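Local coordinates for protein tRNA dimethylallyltransferase (Staphylococcus epidermidis ATCC 12228, PDB 3D3Q) that probably transfers a dimethylallyl group from dimethylallyl diphosphate to the adenine at position 37 of tRNAs that read codons beginning with uridine, at residues 226-239 with 248-262. Numbering follows the deposited sequence.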
loop_
_atom_site.group_PDB
_atom_site.type_symbol
_atom_site.label_atom_id
_atom_site.label_comp_id
_atom_site.label_asym_id
_atom_site.label_seq_id
_atom_site.Cartn_x
_atom_site.Cartn_y
_atom_site.Cartn_z
ATOM N N LEU A 226 -13.943 -10.609 -15.990
ATOM C CA LEU A 226 -13.993 -9.211 -15.542
ATOM C C LEU A 226 -15.033 -8.440 -16.342
ATOM O O LEU A 226 -15.874 -7.743 -15.780
ATOM C CB LEU A 226 -12.629 -8.526 -15.723
ATOM C CG LEU A 226 -12.631 -6.994 -15.626
ATOM C CD1 LEU A 226 -13.113 -6.562 -14.253
ATOM C CD2 LEU A 226 -11.236 -6.446 -15.899
ATOM N N PHE A 227 -14.963 -8.567 -17.662
ATOM C CA PHE A 227 -15.898 -7.873 -18.522
ATOM C C PHE A 227 -17.328 -8.310 -18.202
ATOM O O PHE A 227 -18.235 -7.481 -18.177
ATOM C CB PHE A 227 -15.561 -8.143 -19.991
ATOM C CG PHE A 227 -16.336 -7.296 -20.961
ATOM C CD1 PHE A 227 -17.644 -7.627 -21.307
ATOM C CD2 PHE A 227 -15.770 -6.148 -21.505
ATOM C CE1 PHE A 227 -18.382 -6.830 -22.189
ATOM C CE2 PHE A 227 -16.495 -5.344 -22.387
ATOM C CZ PHE A 227 -17.809 -5.684 -22.727
ATOM N N ASN A 228 -17.535 -9.598 -17.942
ATOM C CA ASN A 228 -18.876 -10.079 -17.629
ATOM C C ASN A 228 -19.377 -9.410 -16.349
ATOM O O ASN A 228 -20.565 -9.112 -16.206
ATOM C CB ASN A 228 -18.883 -11.595 -17.445
ATOM C CG ASN A 228 -20.287 -12.156 -17.349
ATOM O OD1 ASN A 228 -20.491 -13.290 -16.920
ATOM N ND2 ASN A 228 -21.268 -11.360 -17.756
ATOM N N GLU A 229 -18.458 -9.167 -15.424
ATOM C CA GLU A 229 -18.813 -8.541 -14.171
ATOM C C GLU A 229 -19.265 -7.100 -14.391
ATOM O O GLU A 229 -20.354 -6.722 -13.951
ATOM C CB GLU A 229 -17.629 -8.578 -13.217
ATOM C CG GLU A 229 -17.984 -8.413 -11.754
ATOM C CD GLU A 229 -16.753 -8.446 -10.884
ATOM O OE1 GLU A 229 -16.031 -7.424 -10.855
ATOM O OE2 GLU A 229 -16.489 -9.491 -10.248
ATOM N N VAL A 230 -18.453 -6.293 -15.073
ATOM C CA VAL A 230 -18.827 -4.903 -15.308
ATOM C C VAL A 230 -20.130 -4.828 -16.084
ATOM O O VAL A 230 -20.803 -3.801 -16.082
ATOM C CB VAL A 230 -17.754 -4.122 -16.090
ATOM C CG1 VAL A 230 -16.390 -4.340 -15.480
ATOM C CG2 VAL A 230 -17.773 -4.518 -17.528
ATOM N N GLN A 231 -20.490 -5.925 -16.740
ATOM C CA GLN A 231 -21.729 -5.971 -17.505
ATOM C C GLN A 231 -22.908 -6.077 -16.562
ATOM O O GLN A 231 -23.901 -5.390 -16.737
ATOM C CB GLN A 231 -21.733 -7.166 -18.457
ATOM C CG GLN A 231 -20.892 -6.990 -19.716
ATOM C CD GLN A 231 -21.106 -8.130 -20.705
ATOM O OE1 GLN A 231 -20.826 -9.291 -20.398
ATOM N NE2 GLN A 231 -21.608 -7.803 -21.896
ATOM N N HIS A 232 -22.790 -6.945 -15.567
ATOM C CA HIS A 232 -23.859 -7.126 -14.600
ATOM C C HIS A 232 -24.045 -5.855 -13.793
ATOM O O HIS A 232 -25.171 -5.472 -13.465
ATOM C CB HIS A 232 -23.534 -8.280 -13.661
ATOM C CG HIS A 232 -23.496 -9.617 -14.337
ATOM N ND1 HIS A 232 -22.686 -10.648 -13.905
ATOM C CD2 HIS A 232 -24.180 -10.102 -15.404
ATOM C CE1 HIS A 232 -22.872 -11.708 -14.674
ATOM N NE2 HIS A 232 -23.774 -11.404 -15.591
ATOM N N LEU A 233 -22.939 -5.195 -13.465
ATOM C CA LEU A 233 -22.990 -3.958 -12.684
ATOM C C LEU A 233 -23.616 -2.826 -13.473
ATOM O O LEU A 233 -24.518 -2.157 -12.984
ATOM C CB LEU A 233 -21.586 -3.555 -12.249
ATOM C CG LEU A 233 -20.952 -4.433 -11.178
ATOM C CD1 LEU A 233 -19.463 -4.152 -11.103
ATOM C CD2 LEU A 233 -21.623 -4.163 -9.837
ATOM N N VAL A 234 -23.127 -2.612 -14.690
ATOM C CA VAL A 234 -23.647 -1.551 -15.535
ATOM C C VAL A 234 -25.118 -1.798 -15.883
ATOM O O VAL A 234 -25.876 -0.855 -16.081
ATOM C CB VAL A 234 -22.798 -1.400 -16.820
ATOM C CG1 VAL A 234 -22.995 -2.601 -17.716
ATOM C CG2 VAL A 234 -23.167 -0.133 -17.539
ATOM N N GLU A 235 -25.521 -3.062 -15.948
ATOM C CA GLU A 235 -26.909 -3.403 -16.248
ATOM C C GLU A 235 -27.798 -3.094 -15.045
ATOM O O GLU A 235 -28.946 -2.678 -15.202
ATOM C CB GLU A 235 -27.037 -4.887 -16.627
ATOM C CG GLU A 235 -26.847 -5.178 -18.123
ATOM C CD GLU A 235 -26.804 -6.674 -18.461
ATOM O OE1 GLU A 235 -26.965 -7.019 -19.660
ATOM O OE2 GLU A 235 -26.593 -7.498 -17.536
ATOM N N GLN A 236 -27.267 -3.293 -13.843
ATOM C CA GLN A 236 -28.020 -3.003 -12.629
ATOM C C GLN A 236 -28.045 -1.499 -12.348
ATOM O O GLN A 236 -28.380 -1.061 -11.246
ATOM C CB GLN A 236 -27.416 -3.754 -11.447
ATOM C CG GLN A 236 -27.759 -5.217 -11.462
ATOM C CD GLN A 236 -26.864 -6.025 -10.554
ATOM O OE1 GLN A 236 -25.646 -6.073 -10.753
ATOM N NE2 GLN A 236 -27.458 -6.677 -9.552
ATOM N N GLY A 237 -27.679 -0.715 -13.360
ATOM C CA GLY A 237 -27.674 0.728 -13.237
ATOM C C GLY A 237 -26.655 1.308 -12.287
ATOM O O GLY A 237 -26.648 2.521 -12.067
ATOM N N PHE A 238 -25.792 0.471 -11.722
ATOM C CA PHE A 238 -24.782 0.969 -10.792
ATOM C C PHE A 238 -23.760 1.879 -11.447
ATOM O O PHE A 238 -22.761 2.226 -10.838
ATOM C CB PHE A 238 -24.067 -0.187 -10.107
ATOM C CG PHE A 238 -24.891 -0.865 -9.070
ATOM C CD1 PHE A 238 -25.520 -0.130 -8.081
ATOM C CD2 PHE A 238 -25.006 -2.247 -9.054
ATOM C CE1 PHE A 238 -26.251 -0.765 -7.077
ATOM C CE2 PHE A 238 -25.737 -2.901 -8.053
ATOM C CZ PHE A 238 -26.360 -2.157 -7.064
ATOM N N GLU A 239 -24.014 2.258 -12.691
ATOM C CA GLU A 239 -23.136 3.154 -13.424
ATOM C C GLU A 239 -23.290 4.546 -12.787
ATOM O O GLU A 239 -24.225 4.767 -12.018
ATOM C CB GLU A 239 -23.591 3.175 -14.877
ATOM C CG GLU A 239 -22.697 3.930 -15.820
ATOM C CD GLU A 239 -23.275 4.008 -17.229
ATOM O OE1 GLU A 239 -24.151 3.166 -17.557
ATOM O OE2 GLU A 239 -22.838 4.898 -18.005
ATOM N N GLY A 248 -10.351 -0.309 -13.911
ATOM C CA GLY A 248 -10.803 -1.671 -14.120
ATOM C C GLY A 248 -12.306 -1.749 -14.387
ATOM O O GLY A 248 -12.856 -2.820 -14.635
ATOM N N TYR A 249 -12.979 -0.611 -14.328
ATOM C CA TYR A 249 -14.394 -0.578 -14.579
ATOM C C TYR A 249 -14.703 0.600 -15.466
ATOM O O TYR A 249 -15.456 0.472 -16.429
ATOM C CB TYR A 249 -15.201 -0.462 -13.281
ATOM C CG TYR A 249 -15.087 -1.650 -12.366
ATOM C CD1 TYR A 249 -13.987 -1.810 -11.552
ATOM C CD2 TYR A 249 -16.072 -2.620 -12.330
ATOM C CE1 TYR A 249 -13.867 -2.907 -10.716
ATOM C CE2 TYR A 249 -15.965 -3.725 -11.497
ATOM C CZ TYR A 249 -14.860 -3.859 -10.690
ATOM O OH TYR A 249 -14.746 -4.931 -9.837
ATOM N N LYS A 250 -14.117 1.751 -15.155
ATOM C CA LYS A 250 -14.360 2.953 -15.950
ATOM C C LYS A 250 -13.848 2.801 -17.386
ATOM O O LYS A 250 -14.381 3.426 -18.299
ATOM C CB LYS A 250 -13.715 4.188 -15.294
ATOM C CG LYS A 250 -12.202 4.157 -15.248
ATOM C CD LYS A 250 -11.594 5.475 -14.779
ATOM C CE LYS A 250 -10.070 5.374 -14.781
ATOM N NZ LYS A 250 -9.397 6.617 -14.334
ATOM N N GLU A 251 -12.833 1.962 -17.593
ATOM C CA GLU A 251 -12.292 1.764 -18.934
ATOM C C GLU A 251 -13.156 0.830 -19.751
ATOM O O GLU A 251 -13.320 1.009 -20.952
ATOM C CB GLU A 251 -10.868 1.206 -18.877
ATOM C CG GLU A 251 -9.887 2.104 -18.145
ATOM C CD GLU A 251 -9.711 1.714 -16.693
ATOM O OE1 GLU A 251 -10.567 0.956 -16.172
ATOM O OE2 GLU A 251 -8.723 2.183 -16.076
ATOM N N LEU A 252 -13.717 -0.168 -19.087
ATOM C CA LEU A 252 -14.562 -1.136 -19.760
ATOM C C LEU A 252 -15.988 -0.667 -20.005
ATOM O O LEU A 252 -16.654 -1.181 -20.889
ATOM C CB LEU A 252 -14.574 -2.454 -18.980
ATOM C CG LEU A 252 -13.213 -3.145 -18.792
ATOM C CD1 LEU A 252 -13.375 -4.422 -17.973
ATOM C CD2 LEU A 252 -12.607 -3.472 -20.133
ATOM N N VAL A 253 -16.477 0.298 -19.239
ATOM C CA VAL A 253 -17.853 0.749 -19.462
ATOM C C VAL A 253 -18.061 1.239 -20.893
ATOM O O VAL A 253 -19.047 0.890 -21.536
ATOM C CB VAL A 253 -18.278 1.879 -18.478
ATOM C CG1 VAL A 253 -19.708 2.309 -18.760
ATOM C CG2 VAL A 253 -18.178 1.388 -17.050
ATOM N N PRO A 254 -17.127 2.053 -21.415
ATOM C CA PRO A 254 -17.231 2.581 -22.781
ATOM C C PRO A 254 -17.294 1.503 -23.863
ATOM O O PRO A 254 -18.032 1.633 -24.840
ATOM C CB PRO A 254 -15.976 3.450 -22.915
ATOM C CG PRO A 254 -15.752 3.922 -21.526
ATOM C CD PRO A 254 -15.977 2.661 -20.724
ATOM N N VAL A 255 -16.527 0.437 -23.677
ATOM C CA VAL A 255 -16.496 -0.641 -24.647
ATOM C C VAL A 255 -17.825 -1.411 -24.669
ATOM O O VAL A 255 -18.167 -2.061 -25.657
ATOM C CB VAL A 255 -15.269 -1.587 -24.383
ATOM C CG1 VAL A 255 -15.445 -2.323 -23.084
ATOM C CG2 VAL A 255 -15.101 -2.558 -25.532
ATOM N N ILE A 256 -18.586 -1.298 -23.588
ATOM C CA ILE A 256 -19.876 -1.959 -23.494
ATOM C C ILE A 256 -20.906 -1.192 -24.319
ATOM O O ILE A 256 -21.939 -1.731 -24.725
ATOM C CB ILE A 256 -20.366 -2.009 -22.050
ATOM C CG1 ILE A 256 -19.341 -2.722 -21.185
ATOM C CG2 ILE A 256 -21.683 -2.743 -21.969
ATOM C CD1 ILE A 256 -19.741 -2.779 -19.716
ATOM N N LYS A 257 -20.610 0.075 -24.564
ATOM C CA LYS A 257 -21.487 0.932 -25.338
ATOM C C LYS A 257 -21.120 0.882 -26.819
ATOM O O LYS A 257 -21.955 1.131 -27.693
ATOM C CB LYS A 257 -21.397 2.358 -24.790
ATOM C CG LYS A 257 -21.715 2.415 -23.292
ATOM C CD LYS A 257 -21.797 3.829 -22.764
ATOM C CE LYS A 257 -22.324 3.855 -21.337
ATOM N NZ LYS A 257 -22.315 5.240 -20.765
ATOM N N GLY A 258 -19.866 0.548 -27.095
ATOM C CA GLY A 258 -19.419 0.447 -28.465
ATOM C C GLY A 258 -18.751 1.717 -28.935
ATOM O O GLY A 258 -18.667 1.980 -30.136
ATOM N N ASN A 259 -18.276 2.517 -27.993
ATOM C CA ASN A 259 -17.607 3.756 -28.355
ATOM C C ASN A 259 -16.103 3.551 -28.415
ATOM O O ASN A 259 -15.387 4.309 -29.063
ATOM C CB ASN A 259 -17.958 4.858 -27.356
ATOM C CG ASN A 259 -19.419 5.229 -27.404
ATOM O OD1 ASN A 259 -20.135 5.114 -26.406
ATOM N ND2 ASN A 259 -19.879 5.664 -28.572
ATOM N N ILE A 260 -15.628 2.510 -27.749
ATOM C CA ILE A 260 -14.206 2.219 -27.760
ATOM C C ILE A 260 -13.992 0.714 -27.979
ATOM O O ILE A 260 -14.834 -0.108 -27.591
ATOM C CB ILE A 260 -13.559 2.712 -26.447
ATOM C CG1 ILE A 260 -12.063 2.416 -26.450
ATOM C CG2 ILE A 260 -14.258 2.091 -25.247
ATOM C CD1 ILE A 260 -11.333 2.940 -25.227
ATOM N N SER A 261 -12.884 0.350 -28.627
ATOM C CA SER A 261 -12.600 -1.064 -28.916
ATOM C C SER A 261 -12.021 -1.776 -27.710
ATOM O O SER A 261 -11.378 -1.161 -26.872
ATOM C CB SER A 261 -11.627 -1.186 -30.094
ATOM O OG SER A 261 -10.369 -0.637 -29.774
HETATM N N MSE A 262 -12.249 -3.080 -27.632
HETATM C CA MSE A 262 -11.741 -3.862 -26.517
HETATM C C MSE A 262 -10.224 -3.738 -26.423
HETATM O O MSE A 262 -9.674 -3.563 -25.336
HETATM C CB MSE A 262 -12.136 -5.334 -26.683
HETATM C CG MSE A 262 -11.727 -6.254 -25.529
HETATM SE SE MSE A 262 -12.792 -6.025 -23.909
HETATM C CE MSE A 262 -11.747 -4.603 -23.119
#
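Phe227 and Ile256 pack knobs-into-holes where helix 226-235 crosses the short, weakly bonded helix 252-257 at -77°, their axes 10.0 Å apart. The Phe227 ring lies among Leu252, Val255, Ile256 and Met262. With CG trans to the backbone N (chi1 -171°), the ring reaches across the boundary and Phe227 CZ comes 3.7 Å from Ile256 CG1, the two side chains running past each other in opposite directions. A long flat group suits this place, since it can meet four neighbours at once. The selenium of Met262, a selenomethionine, makes an oblique Met-aromatic contact, 4.8 Å from the centroid of the Phe227 ring. In return, Ile256 lodges among Phe227, Val230, Gln231 and Val234; its extended chain carries Ile256 CD1 to the two valines, 3.8 Å from Val234 CG1.

Compact branched residues fill the rest. Val230 divides its methyls: CG2 meets Ile256, whereas Val230 CG1 packs 3.6 Å from Tyr249 CD2. Leu226 crosses Leu252, and Leu233 CD1 touches the Tyr249 ring.

Two polar links flank this apolar middle. Tyrosine suits its place because its ring packs on Val230 and Leu233 while Tyr249 OH donates to Glu229 OE1 (3.0 Å), the carboxylate turned only 10° from the ring plane. Glu229 OE2 also accepts from the backbone N atoms of Asp48 and Ile49, joining the helix pair to the loop that holds them. At the other end, the long extended chain of exposed Lys257 carries NZ to a 2.8 Å salt bridge with Glu239 OE2, whose own extended chain reaches out from just beyond the Schellman motif formed with Gly237.

Apolar interlocking thus joins the helices, while a buried carboxylate holds Tyr249, within a region thought to contact tRNA, by its hydroxyl.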